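Local coordinates for phosphotriesterase homology protein (Escherichia coli, PDB 1BF6) that hydrolyses phosphorylated glyceryl acetates, and also aromatic acetates and propionates, with two zinc ions bound per subunit, at residues 5-10 and 259-264; 63-68 and 76-81; 166-171 and 199-204; 193-198 and 226-231; 220-225 and 269-274. All coordinates share one frame; numbering follows the deposited sequence.

Interaction 1 (5-10 and 259-264)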
# COMPACT_ATOMS: atom_id res chain seq x y z
N THR A 5 2.52 5.25 -18.17
CA THR A 5 2.58 4.29 -19.27
C THR A 5 2.94 2.89 -18.79
O THR A 5 2.77 1.91 -19.52
CB THR A 5 3.58 4.73 -20.37
OG1 THR A 5 4.92 4.55 -19.90
CG2 THR A 5 3.36 6.19 -20.76
N GLY A 6 3.43 2.78 -17.56
CA GLY A 6 3.80 1.47 -17.03
C GLY A 6 2.93 1.00 -15.87
O GLY A 6 2.06 1.73 -15.41
N TYR A 7 3.18 -0.22 -15.40
CA TYR A 7 2.44 -0.81 -14.29
C TYR A 7 2.85 -0.21 -12.94
O TYR A 7 3.98 0.29 -12.78
CB TYR A 7 2.66 -2.32 -14.24
CG TYR A 7 2.08 -3.09 -15.40
CD1 TYR A 7 0.87 -2.72 -15.99
CD2 TYR A 7 2.71 -4.25 -15.87
CE1 TYR A 7 0.29 -3.48 -17.00
CE2 TYR A 7 2.15 -5.01 -16.87
CZ TYR A 7 0.94 -4.63 -17.44
OH TYR A 7 0.38 -5.39 -18.43
N THR A 8 1.95 -0.31 -11.97
CA THR A 8 2.19 0.20 -10.63
C THR A 8 1.81 -0.84 -9.57
O THR A 8 0.71 -1.41 -9.62
CB THR A 8 1.34 1.50 -10.37
OG1 THR A 8 1.74 2.53 -11.27
CG2 THR A 8 1.51 1.98 -8.92
N LEU A 9 2.74 -1.12 -8.65
CA LEU A 9 2.48 -2.04 -7.53
C LEU A 9 1.99 -1.06 -6.46
O LEU A 9 2.74 -0.23 -5.98
CB LEU A 9 3.76 -2.76 -7.10
CG LEU A 9 4.01 -4.13 -7.74
CD1 LEU A 9 3.94 -4.06 -9.25
CD2 LEU A 9 5.35 -4.68 -7.28
N ALA A 10 0.70 -1.17 -6.12
CA ALA A 10 0.03 -0.25 -5.20
C ALA A 10 0.38 -0.28 -3.71
O ALA A 10 0.01 0.64 -2.98
CB ALA A 10 -1.48 -0.40 -5.36
N TYR A 259 6.61 -11.78 -8.67
CA TYR A 259 5.77 -12.98 -8.60
C TYR A 259 4.39 -12.60 -9.13
O TYR A 259 3.69 -13.43 -9.71
CB TYR A 259 5.65 -13.45 -7.14
CG TYR A 259 4.71 -14.60 -6.92
CD1 TYR A 259 3.35 -14.40 -6.67
CD2 TYR A 259 5.19 -15.91 -6.91
CE1 TYR A 259 2.50 -15.48 -6.40
CE2 TYR A 259 4.35 -16.98 -6.65
CZ TYR A 259 3.02 -16.76 -6.40
OH TYR A 259 2.21 -17.84 -6.14
N LEU A 260 4.01 -11.35 -8.92
CA LEU A 260 2.72 -10.85 -9.39
C LEU A 260 2.59 -11.05 -10.90
O LEU A 260 1.55 -11.47 -11.39
CB LEU A 260 2.59 -9.35 -9.06
CG LEU A 260 1.31 -8.64 -9.50
CD1 LEU A 260 0.12 -9.20 -8.75
CD2 LEU A 260 1.44 -7.14 -9.25
N LEU A 261 3.68 -10.78 -11.62
CA LEU A 261 3.68 -10.87 -13.08
C LEU A 261 4.12 -12.22 -13.65
O LEU A 261 3.64 -12.64 -14.71
CB LEU A 261 4.50 -9.72 -13.66
CG LEU A 261 3.92 -8.34 -13.29
CD1 LEU A 261 4.89 -7.22 -13.56
CD2 LEU A 261 2.60 -8.12 -14.02
N THR A 262 5.03 -12.90 -12.96
CA THR A 262 5.53 -14.19 -13.43
C THR A 262 4.59 -15.33 -13.06
O THR A 262 4.53 -16.34 -13.77
CB THR A 262 6.92 -14.53 -12.84
OG1 THR A 262 6.82 -14.69 -11.42
CG2 THR A 262 7.93 -13.43 -13.17
N THR A 263 3.79 -15.14 -12.01
CA THR A 263 2.90 -16.19 -11.55
C THR A 263 1.42 -15.86 -11.35
O THR A 263 0.57 -16.54 -11.91
CB THR A 263 3.45 -16.83 -10.24
OG1 THR A 263 4.82 -17.22 -10.43
CG2 THR A 263 2.63 -18.02 -9.81
N PHE A 264 1.11 -14.84 -10.55
CA PHE A 264 -0.28 -14.52 -10.28
C PHE A 264 -1.11 -14.05 -11.48
O PHE A 264 -2.18 -14.59 -11.73
CB PHE A 264 -0.41 -13.50 -9.14
CG PHE A 264 -1.82 -13.31 -8.66
CD1 PHE A 264 -2.41 -14.24 -7.81
CD2 PHE A 264 -2.58 -12.21 -9.08
CE1 PHE A 264 -3.74 -14.08 -7.38
CE2 PHE A 264 -3.90 -12.05 -8.65
CZ PHE A 264 -4.47 -12.99 -7.80
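Leu260 holds CG anti to its backbone N (chi1 179°), while Leu9 has chi1 at -94°, so that its CG lies roughly anti to the carbonyl carbon. These torsions send the two isobutyl groups past each other in opposite directions. They meet through single methyls, Leu9 CD1 and Leu260 CD2, 4.0 Å apart. The second pair lies beside the first. Leu261 CD2 comes obliquely to the Tyr7 ring, 4.2 Å from Tyr7 CE2. Both contacts are apolar and not tight. The backbones stay well apart, with Leu9 CA 9.0 Å from Leu260 CA, so the two segments meet through side chains. In fold terms this is barrel packing. Strand 7-12 is the first strand of the TIM barrel of the phosphotriesterase family, and helix 259-270 belongs to the layer outside it. Val47 of strand 47-52, the neighbour in the parallel sheet, touches Tyr7, Leu9 and Leu261, and so lines the same apolar patch. Tyr7 has a polar end as well. Its OH is hydrogen-bonded to Asp279, a residue that binds beta-D-glucose, which ties the ring to helix 275-289. The helix of Leu260 and Leu261 carries a wider pi-type turn at 260-264. There Tyr259 O accepts from two donors, Thr263 N at 2.9 Å and Phe264 N at 3.1 Å.

Interaction 2 (63-68 and 76-81)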
# COMPACT_ATOMS: atom_id res chain seq x y z
N GLN A 63 16.71 8.00 1.71
CA GLN A 63 17.93 7.92 0.91
C GLN A 63 18.03 6.59 0.15
O GLN A 63 18.38 6.57 -1.03
CB GLN A 63 19.17 8.12 1.78
CG GLN A 63 20.41 8.37 0.98
CD GLN A 63 20.28 9.57 0.06
OE1 GLN A 63 20.06 10.69 0.52
NE2 GLN A 63 20.38 9.34 -1.24
N PHE A 64 17.65 5.52 0.84
CA PHE A 64 17.66 4.17 0.27
C PHE A 64 16.75 4.13 -0.94
O PHE A 64 17.09 3.52 -1.96
CB PHE A 64 17.15 3.19 1.33
CG PHE A 64 17.26 1.74 0.94
CD1 PHE A 64 16.29 1.15 0.14
CD2 PHE A 64 18.29 0.96 1.45
CE1 PHE A 64 16.35 -0.22 -0.15
CE2 PHE A 64 18.36 -0.40 1.16
CZ PHE A 64 17.39 -0.99 0.37
N MET A 65 15.58 4.76 -0.82
CA MET A 65 14.61 4.81 -1.92
C MET A 65 15.13 5.67 -3.07
O MET A 65 14.94 5.32 -4.24
CB MET A 65 13.25 5.29 -1.42
CG MET A 65 12.62 4.36 -0.37
SD MET A 65 10.92 4.72 0.07
CE MET A 65 11.14 6.15 1.16
N LEU A 66 15.79 6.78 -2.74
CA LEU A 66 16.35 7.68 -3.76
C LEU A 66 17.43 6.93 -4.53
O LEU A 66 17.56 7.08 -5.76
CB LEU A 66 17.00 8.91 -3.10
CG LEU A 66 16.09 10.03 -2.60
CD1 LEU A 66 16.92 11.04 -1.81
CD2 LEU A 66 15.38 10.70 -3.78
N ASP A 67 18.22 6.14 -3.80
CA ASP A 67 19.30 5.35 -4.38
C ASP A 67 18.76 4.25 -5.30
O ASP A 67 19.30 4.04 -6.38
CB ASP A 67 20.19 4.74 -3.29
CG ASP A 67 21.00 5.79 -2.54
OD1 ASP A 67 21.07 6.95 -2.99
OD2 ASP A 67 21.57 5.44 -1.50
N VAL A 68 17.72 3.55 -4.85
CA VAL A 68 17.11 2.48 -5.65
C VAL A 68 16.64 3.07 -6.98
O VAL A 68 16.90 2.50 -8.03
CB VAL A 68 15.92 1.80 -4.92
CG1 VAL A 68 15.10 0.97 -5.89
CG2 VAL A 68 16.44 0.90 -3.80
N VAL A 76 9.63 5.53 -7.33
CA VAL A 76 9.11 5.16 -6.03
C VAL A 76 8.35 6.32 -5.37
O VAL A 76 8.89 7.42 -5.22
CB VAL A 76 10.24 4.73 -5.07
CG1 VAL A 76 9.68 4.42 -3.70
CG2 VAL A 76 10.98 3.52 -5.64
N VAL A 77 7.09 6.07 -5.02
CA VAL A 77 6.28 7.08 -4.34
C VAL A 77 6.34 6.78 -2.85
O VAL A 77 5.86 5.74 -2.40
CB VAL A 77 4.81 7.05 -4.80
CG1 VAL A 77 3.99 8.07 -4.00
CG2 VAL A 77 4.72 7.35 -6.31
N ALA A 78 6.98 7.68 -2.10
CA ALA A 78 7.12 7.56 -0.65
C ALA A 78 5.85 7.99 0.11
O ALA A 78 4.99 8.67 -0.45
CB ALA A 78 8.32 8.38 -0.18
N CYS A 79 5.72 7.57 1.37
CA CYS A 79 4.53 7.92 2.16
C CYS A 79 4.83 8.63 3.49
O CYS A 79 5.99 8.77 3.90
CB CYS A 79 3.71 6.67 2.46
SG CYS A 79 4.46 5.52 3.67
N THR A 80 3.76 9.10 4.12
CA THR A 80 3.84 9.76 5.43
C THR A 80 2.64 9.29 6.25
O THR A 80 1.55 9.10 5.72
CB THR A 80 3.82 11.32 5.35
OG1 THR A 80 3.88 11.85 6.69
CG2 THR A 80 2.56 11.84 4.68
N GLY A 81 2.85 9.07 7.55
CA GLY A 81 1.75 8.64 8.40
C GLY A 81 2.19 7.88 9.63
O GLY A 81 3.36 7.94 10.03
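Asp67 N bonds to Gln63 O at 2.8 Å, an ordinary helical link that the side chains of the same two residues reinforce. Gln63 NE2 donates to Asp67 OD1 at 3.0 Å. The acceptor lies almost in the amide plane of Gln63, but the donor meets the carboxylate from above its plane. This polar pair belongs to the helix alone. The contact with strand 75-80 is apolar and is carried by Met65. Its chain leaves the helix extended as far as SD, then bends at chi3 (-77°), which turns CE toward the strand. Two points of touch result. Met65 SD lies 4.0 Å from Val76 CG1, and Met65 CE lies 3.8 Å from Ala78 CB. The Met65 and Val76 side chains cross at about a right angle. Val76 and Ala78 are two apart on the strand and face the helix, whereas Val77 points away. All three touching residues are buried. The pairing closes the beta-alpha-beta unit formed by strand 47-52, helix 62-72 and strand 75-80, part of the TIM barrel. Glu52 of strand 47-52 touches both Met65 and Val76, helix 32-44 flanks the helix at Phe64 and Val68, and helix 97-109 packs on Thr80.

Interaction 3 (166-171 and 199-204)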
# COMPACT_ATOMS: atom_id res chain seq x y z
N GLU A 166 -15.48 0.82 8.45
CA GLU A 166 -15.36 1.74 9.60
C GLU A 166 -14.33 2.83 9.31
O GLU A 166 -14.52 3.99 9.68
CB GLU A 166 -14.96 0.97 10.86
CG GLU A 166 -16.11 0.18 11.50
CD GLU A 166 -16.36 -1.18 10.87
OE1 GLU A 166 -15.63 -1.58 9.94
OE2 GLU A 166 -17.29 -1.87 11.33
N GLN A 167 -13.24 2.45 8.63
CA GLN A 167 -12.21 3.41 8.26
C GLN A 167 -12.80 4.45 7.30
O GLN A 167 -12.49 5.63 7.40
CB GLN A 167 -11.04 2.74 7.52
CG GLN A 167 -10.23 1.73 8.32
CD GLN A 167 -9.08 1.14 7.51
OE1 GLN A 167 -9.03 1.29 6.30
NE2 GLN A 167 -8.15 0.49 8.20
N LEU A 168 -13.60 3.98 6.34
CA LEU A 168 -14.21 4.87 5.35
C LEU A 168 -15.22 5.83 5.97
O LEU A 168 -15.25 7.01 5.60
CB LEU A 168 -14.86 4.06 4.22
CG LEU A 168 -13.90 3.22 3.35
CD1 LEU A 168 -14.71 2.54 2.24
CD2 LEU A 168 -12.81 4.09 2.75
N ALA A 169 -16.03 5.31 6.89
CA ALA A 169 -17.04 6.11 7.60
C ALA A 169 -16.35 7.21 8.42
O ALA A 169 -16.81 8.36 8.44
CB ALA A 169 -17.87 5.22 8.51
N LEU A 170 -15.24 6.86 9.07
CA LEU A 170 -14.47 7.82 9.87
C LEU A 170 -13.88 8.93 8.97
O LEU A 170 -13.99 10.13 9.27
CB LEU A 170 -13.35 7.11 10.63
CG LEU A 170 -12.50 7.94 11.59
CD1 LEU A 170 -13.38 8.52 12.70
CD2 LEU A 170 -11.40 7.08 12.21
N LEU A 171 -13.26 8.52 7.87
CA LEU A 171 -12.65 9.48 6.96
C LEU A 171 -13.69 10.39 6.31
O LEU A 171 -13.49 11.60 6.22
CB LEU A 171 -11.80 8.75 5.91
CG LEU A 171 -10.54 8.06 6.47
CD1 LEU A 171 -9.90 7.21 5.39
CD2 LEU A 171 -9.55 9.10 6.99
N ILE A 199 -16.67 -0.29 -2.32
CA ILE A 199 -16.67 0.24 -3.68
C ILE A 199 -17.93 1.10 -3.90
O ILE A 199 -17.87 2.14 -4.54
CB ILE A 199 -16.58 -0.92 -4.73
CG1 ILE A 199 -15.19 -1.57 -4.66
CG2 ILE A 199 -16.88 -0.39 -6.14
CD1 ILE A 199 -15.04 -2.81 -5.55
N ASP A 200 -19.05 0.68 -3.32
CA ASP A 200 -20.30 1.41 -3.44
C ASP A 200 -20.20 2.81 -2.81
O ASP A 200 -20.83 3.75 -3.28
CB ASP A 200 -21.45 0.63 -2.82
CG ASP A 200 -22.81 1.19 -3.20
OD1 ASP A 200 -23.12 1.18 -4.41
OD2 ASP A 200 -23.55 1.66 -2.31
N LEU A 201 -19.40 2.93 -1.75
CA LEU A 201 -19.20 4.22 -1.08
C LEU A 201 -18.25 5.10 -1.90
O LEU A 201 -18.08 6.28 -1.59
CB LEU A 201 -18.63 4.03 0.33
CG LEU A 201 -19.51 3.34 1.39
CD1 LEU A 201 -18.72 3.21 2.71
CD2 LEU A 201 -20.80 4.13 1.61
N GLY A 202 -17.61 4.52 -2.92
CA GLY A 202 -16.71 5.26 -3.78
C GLY A 202 -15.22 5.10 -3.56
O GLY A 202 -14.42 5.76 -4.23
N ALA A 203 -14.83 4.22 -2.64
CA ALA A 203 -13.43 3.99 -2.36
C ALA A 203 -12.80 2.94 -3.30
O ALA A 203 -13.53 2.25 -4.04
CB ALA A 203 -13.27 3.55 -0.89
N TYR A 204 -11.47 2.92 -3.35
CA TYR A 204 -10.73 1.91 -4.12
C TYR A 204 -10.36 0.82 -3.11
O TYR A 204 -10.25 1.09 -1.90
CB TYR A 204 -9.45 2.47 -4.72
CG TYR A 204 -9.65 3.30 -5.97
CD1 TYR A 204 -10.17 4.59 -5.89
CD2 TYR A 204 -9.27 2.82 -7.22
CE1 TYR A 204 -10.30 5.38 -7.02
CE2 TYR A 204 -9.39 3.60 -8.37
CZ TYR A 204 -9.91 4.89 -8.26
OH TYR A 204 -10.04 5.69 -9.38
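Leu168 straddles Ala203 with both methyls. Leu168 CD1 is 3.6 Å from Ala203 CB, and Leu168 CD2 is 3.7 Å from the same Ala203 CB, so the alanine methyl sits against the fork of the leucine. The conformation behind this is a common helical one. CG is anti to the carbonyl carbon (chi1 -64°), and chi2 near 180° carries the chain outward, with the fork presented to the neighbouring loop. Leu168 CD1 does double duty, since it also meets Leu201 CD1 at 4.1 Å. Leu201 has nearly the same two torsions, yet the two leucines cross obliquely and touch by one methyl each. Leu201 is solvent-exposed and closes the outer side, while Leu168 and Ala203 are buried. The backbone explains why Leu201 and Ala203 both face the helix. Helix 192-200 ends in a Schellman motif, with Gly202 at a positive phi of 103° and Gly202 N bonded to Ile199 O at 2.9 Å. This turn brings the chain round, so that the residues before and after the glycine point toward helix 164-173. A positive phi of this kind is one that glycine adopts easily. Val181 and Val183 of strand 181-183 also touch Leu168, so the leucine is wedged between barrel strand and loop. The contact joins one outer helix to the link between the next helix and strand 204-207, a contact between successive beta/alpha units of the TIM barrel.

Interaction 4 (193-198 and 226-231)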
# COMPACT_ATOMS: atom_id res chain seq x y z
N ASP A 193 -18.67 -9.22 0.45
CA ASP A 193 -19.71 -8.31 0.92
C ASP A 193 -19.16 -6.96 1.29
O ASP A 193 -19.60 -5.95 0.75
CB ASP A 193 -20.49 -8.92 2.08
CG ASP A 193 -21.30 -10.13 1.67
OD1 ASP A 193 -21.88 -10.10 0.55
OD2 ASP A 193 -21.34 -11.11 2.44
N ASN A 194 -18.14 -6.95 2.14
CA ASN A 194 -17.52 -5.70 2.55
C ASN A 194 -16.91 -4.95 1.37
O ASN A 194 -17.04 -3.74 1.27
CB ASN A 194 -16.43 -5.95 3.59
CG ASN A 194 -16.97 -6.28 4.98
OD1 ASN A 194 -16.22 -6.76 5.83
ND2 ASN A 194 -18.26 -6.04 5.21
N ILE A 195 -16.23 -5.67 0.48
CA ILE A 195 -15.59 -5.05 -0.67
C ILE A 195 -16.61 -4.34 -1.56
O ILE A 195 -16.37 -3.22 -2.01
CB ILE A 195 -14.75 -6.08 -1.49
CG1 ILE A 195 -13.49 -6.45 -0.71
CG2 ILE A 195 -14.35 -5.52 -2.85
CD1 ILE A 195 -12.67 -7.53 -1.36
N LEU A 196 -17.76 -4.98 -1.81
CA LEU A 196 -18.80 -4.39 -2.65
C LEU A 196 -19.34 -3.10 -2.01
O LEU A 196 -19.57 -2.10 -2.70
CB LEU A 196 -19.93 -5.40 -2.87
CG LEU A 196 -19.54 -6.61 -3.72
CD1 LEU A 196 -20.68 -7.60 -3.76
CD2 LEU A 196 -19.15 -6.16 -5.12
N LYS A 197 -19.48 -3.13 -0.69
CA LYS A 197 -19.96 -1.96 0.05
C LYS A 197 -18.95 -0.83 -0.01
O LYS A 197 -19.31 0.32 -0.26
CB LYS A 197 -20.28 -2.35 1.50
CG LYS A 197 -21.51 -3.25 1.59
CD LYS A 197 -21.80 -3.73 3.00
CE LYS A 197 -23.02 -4.64 3.01
NZ LYS A 197 -23.25 -5.20 4.38
N MET A 198 -17.67 -1.16 0.15
CA MET A 198 -16.62 -0.15 0.10
C MET A 198 -16.58 0.52 -1.27
O MET A 198 -16.48 1.74 -1.36
CB MET A 198 -15.24 -0.74 0.45
CG MET A 198 -15.13 -1.20 1.89
SD MET A 198 -13.49 -1.76 2.33
CE MET A 198 -13.65 -3.50 2.03
N HIS A 226 -12.76 -12.21 -9.96
CA HIS A 226 -13.76 -12.55 -10.96
C HIS A 226 -15.13 -11.97 -10.61
O HIS A 226 -15.86 -11.52 -11.49
CB HIS A 226 -13.87 -14.07 -11.14
CG HIS A 226 -12.88 -14.63 -12.11
ND1 HIS A 226 -13.16 -14.79 -13.45
CD2 HIS A 226 -11.58 -15.00 -11.95
CE1 HIS A 226 -12.08 -15.22 -14.08
NE2 HIS A 226 -11.11 -15.35 -13.19
N ALA A 227 -15.47 -11.98 -9.32
CA ALA A 227 -16.75 -11.43 -8.86
C ALA A 227 -16.81 -9.94 -9.19
O ALA A 227 -17.84 -9.43 -9.62
CB ALA A 227 -16.90 -11.65 -7.35
N LEU A 228 -15.68 -9.26 -9.03
CA LEU A 228 -15.59 -7.83 -9.32
C LEU A 228 -15.65 -7.58 -10.83
O LEU A 228 -16.36 -6.68 -11.29
CB LEU A 228 -14.31 -7.25 -8.70
CG LEU A 228 -14.30 -7.42 -7.17
CD1 LEU A 228 -13.02 -6.84 -6.59
CD2 LEU A 228 -15.53 -6.80 -6.54
N ARG A 229 -14.95 -8.40 -11.59
CA ARG A 229 -14.96 -8.28 -13.04
C ARG A 229 -16.39 -8.53 -13.58
O ARG A 229 -16.85 -7.79 -14.46
CB ARG A 229 -14.01 -9.31 -13.65
CG ARG A 229 -14.00 -9.30 -15.17
CD ARG A 229 -13.11 -10.39 -15.70
NE ARG A 229 -13.08 -10.40 -17.15
CZ ARG A 229 -13.44 -11.43 -17.90
NH1 ARG A 229 -13.87 -12.55 -17.32
NH2 ARG A 229 -13.39 -11.33 -19.22
N ASP A 230 -17.07 -9.53 -13.03
CA ASP A 230 -18.43 -9.87 -13.45
C ASP A 230 -19.43 -8.74 -13.21
O ASP A 230 -20.46 -8.66 -13.87
CB ASP A 230 -18.95 -11.11 -12.72
CG ASP A 230 -18.17 -12.37 -13.06
OD1 ASP A 230 -17.58 -12.47 -14.16
OD2 ASP A 230 -18.16 -13.27 -12.19
N ARG A 231 -19.13 -7.89 -12.23
CA ARG A 231 -20.01 -6.77 -11.89
C ARG A 231 -19.53 -5.44 -12.47
O ARG A 231 -20.10 -4.38 -12.17
CB ARG A 231 -20.14 -6.68 -10.36
CG ARG A 231 -20.86 -7.86 -9.74
CD ARG A 231 -20.57 -7.96 -8.26
NE ARG A 231 -21.35 -9.00 -7.59
CZ ARG A 231 -21.11 -10.31 -7.65
NH1 ARG A 231 -20.09 -10.78 -8.37
NH2 ARG A 231 -21.89 -11.15 -6.99
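Helices 192-200 and 218-230 are successive helices in the outer layer of the TIM barrel, and here they pack side by side. Leu228 reaches toward the first helix with CD2. Leu228 CD2 lies 3.9 Å from Leu196 CD2 and 4.1 Å from Ile195 CG2, so one methyl serves two residues of the neighbouring helix. The approaches differ. Ile195 and Leu228 cross at about a right angle, whereas Leu196 meets Leu228 at a slant. On the inner side Phe207 of strand 204-207 touches both Ile195 and Leu228. Toward the solvent Arg231, just past the helix end, takes over. Its chain is extended from CG to NE and crosses Leu196 nearly at right angles, with Arg231 CD 3.9 Å from Leu196 CD2. The guanidinium is turned back on its own helix. Arg231 NH1 donates to Ala227 O at 2.9 Å, with an N-H...O angle of 158° and the oxygen at the edge of the guanidinium, in its plane. This bond probably steadies the direction of the guanidinium. The charged group can therefore stay at the surface with a polar partner, while its aliphatic part extends the apolar contact outward over Leu196.

Interaction 5 (220-225 and 269-274)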
# COMPACT_ATOMS: atom_id res chain seq x y z
N LYS A 220 -8.46 -18.14 -4.14
CA LYS A 220 -9.63 -17.43 -3.63
C LYS A 220 -9.56 -15.94 -3.94
O LYS A 220 -10.60 -15.31 -4.11
CB LYS A 220 -9.81 -17.70 -2.14
CG LYS A 220 -10.22 -19.13 -1.86
CD LYS A 220 -10.60 -19.34 -0.41
CE LYS A 220 -11.10 -20.77 -0.21
NZ LYS A 220 -11.66 -21.00 1.15
N ARG A 221 -8.35 -15.39 -4.05
CA ARG A 221 -8.18 -13.99 -4.42
C ARG A 221 -8.66 -13.88 -5.88
O ARG A 221 -9.40 -12.96 -6.24
CB ARG A 221 -6.69 -13.56 -4.35
CG ARG A 221 -6.09 -13.52 -2.93
CD ARG A 221 -4.69 -12.93 -2.95
NE ARG A 221 -4.18 -12.75 -1.59
CZ ARG A 221 -3.62 -13.71 -0.85
NH1 ARG A 221 -3.45 -14.93 -1.33
NH2 ARG A 221 -3.34 -13.46 0.43
N ILE A 222 -8.28 -14.86 -6.70
CA ILE A 222 -8.68 -14.90 -8.11
C ILE A 222 -10.21 -14.98 -8.23
O ILE A 222 -10.80 -14.25 -9.03
CB ILE A 222 -7.96 -16.07 -8.87
CG1 ILE A 222 -6.52 -15.65 -9.17
CG2 ILE A 222 -8.71 -16.42 -10.16
CD1 ILE A 222 -5.63 -16.78 -9.67
N ALA A 223 -10.84 -15.80 -7.39
CA ALA A 223 -12.30 -15.95 -7.40
C ALA A 223 -12.97 -14.60 -7.06
O ALA A 223 -13.97 -14.23 -7.67
CB ALA A 223 -12.73 -17.02 -6.43
N MET A 224 -12.40 -13.87 -6.09
CA MET A 224 -12.96 -12.56 -5.72
C MET A 224 -12.75 -11.57 -6.85
O MET A 224 -13.64 -10.78 -7.14
CB MET A 224 -12.36 -12.03 -4.41
CG MET A 224 -12.85 -12.76 -3.17
SD MET A 224 -12.81 -11.74 -1.65
CE MET A 224 -11.07 -11.73 -1.33
N LEU A 225 -11.60 -11.61 -7.52
CA LEU A 225 -11.37 -10.70 -8.63
C LEU A 225 -12.41 -10.95 -9.74
O LEU A 225 -12.92 -10.00 -10.34
CB LEU A 225 -9.95 -10.80 -9.17
CG LEU A 225 -8.88 -10.21 -8.26
CD1 LEU A 225 -7.49 -10.49 -8.83
CD2 LEU A 225 -9.11 -8.70 -8.08
N ARG A 269 -5.05 -14.59 -15.99
CA ARG A 269 -5.37 -14.62 -17.41
C ARG A 269 -5.86 -16.02 -17.81
O ARG A 269 -6.82 -16.17 -18.59
CB ARG A 269 -4.16 -14.21 -18.26
CG ARG A 269 -3.84 -12.71 -18.22
CD ARG A 269 -2.86 -12.32 -19.30
NE ARG A 269 -1.61 -13.06 -19.18
CZ ARG A 269 -0.44 -12.53 -18.81
NH1 ARG A 269 -0.34 -11.23 -18.55
NH2 ARG A 269 0.63 -13.31 -18.72
N GLN A 270 -5.25 -17.06 -17.24
CA GLN A 270 -5.65 -18.43 -17.53
C GLN A 270 -7.08 -18.70 -17.10
O GLN A 270 -7.82 -19.41 -17.78
CB GLN A 270 -4.68 -19.43 -16.89
CG GLN A 270 -3.30 -19.46 -17.56
CD GLN A 270 -2.18 -19.95 -16.63
OE1 GLN A 270 -2.43 -20.61 -15.61
NE2 GLN A 270 -0.94 -19.62 -16.99
N SER A 271 -7.50 -18.08 -15.99
CA SER A 271 -8.85 -18.26 -15.49
C SER A 271 -9.88 -17.46 -16.29
O SER A 271 -11.08 -17.55 -16.02
CB SER A 271 -8.94 -17.89 -14.00
OG SER A 271 -8.72 -16.50 -13.80
N GLY A 272 -9.41 -16.63 -17.23
CA GLY A 272 -10.35 -15.87 -18.05
C GLY A 272 -10.20 -14.36 -18.23
O GLY A 272 -10.90 -13.79 -19.07
N PHE A 273 -9.32 -13.72 -17.47
CA PHE A 273 -9.14 -12.27 -17.58
C PHE A 273 -8.38 -11.89 -18.85
O PHE A 273 -7.34 -12.47 -19.15
CB PHE A 273 -8.35 -11.72 -16.39
CG PHE A 273 -9.19 -11.30 -15.20
CD1 PHE A 273 -10.12 -12.17 -14.64
CD2 PHE A 273 -8.98 -10.06 -14.60
CE1 PHE A 273 -10.84 -11.80 -13.49
CE2 PHE A 273 -9.69 -9.68 -13.44
CZ PHE A 273 -10.62 -10.56 -12.89
N SER A 274 -8.86 -10.86 -19.55
CA SER A 274 -8.20 -10.37 -20.75
C SER A 274 -7.04 -9.51 -20.29
O SER A 274 -6.99 -9.11 -19.11
CB SER A 274 -9.17 -9.52 -21.60
OG SER A 274 -9.42 -8.24 -21.02
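The Phe273 ring points its edge, not a face, at the helix carrying Leu225. Phe273 CZ is the leading atom, 3.5 Å from Leu225 O, and the oxygen lies near the plane of the ring. Phe273 CZ also rests 3.8 Å from Leu225 CB, so the ring edge touches both backbone and side chain. A second touch is made by Ser271. Ile222 has CG2 anti to its backbone N, and this Ile222 CG2 methyl meets Ser271 OG at 3.6 Å and Ser271 CB at 4.1 Å. The serine hydroxyl has its polar partners elsewhere, in Leu268 O and His226 NE2, and the methyl only packs against it. Between Ser271 and Phe273 the chain turns at Gly272, where a Schellman motif with positive phi closes helix 259-270. That turn lets both residues point toward helix 218-230, the neighbouring helix of the barrel's outer layer. His226 makes an edge-to-face pair with the Phe273 ring. The chemistry is mostly apolar. An aromatic C-H edge is slightly positive, so its approach to the Leu225 carbonyl oxygen is probably mildly favourable, but weak beside the packing.

Interactions 3, 4 and 5 follow one another round the outside of the barrel. Interactions 3 and 4 share helix 192-200 and touch through Leu168 CD1 and Met198 CG, 3.8 Å apart. Interactions 4 and 5 share helix 218-230, and the probable hydrogen bond between His226 NE2 and Ser271 OG (2.7 Å) joins them. Interaction 1 continues the row, with Phe264 CZ 3.6 Å from Ile222 CG1 of interaction 5. Interaction 2 reaches the same parallel sheet as interaction 1, centres about 19 Å apart, but lies about 32 Å from the centres of interactions 4 and 5. The side chains of Leu9 and Met65 are about 11 and 12 Å from a bound zinc ion. That of Tyr7 is about 3 and 4 Å from those of Asp279 and Arg283, which bind beta-D-glucose.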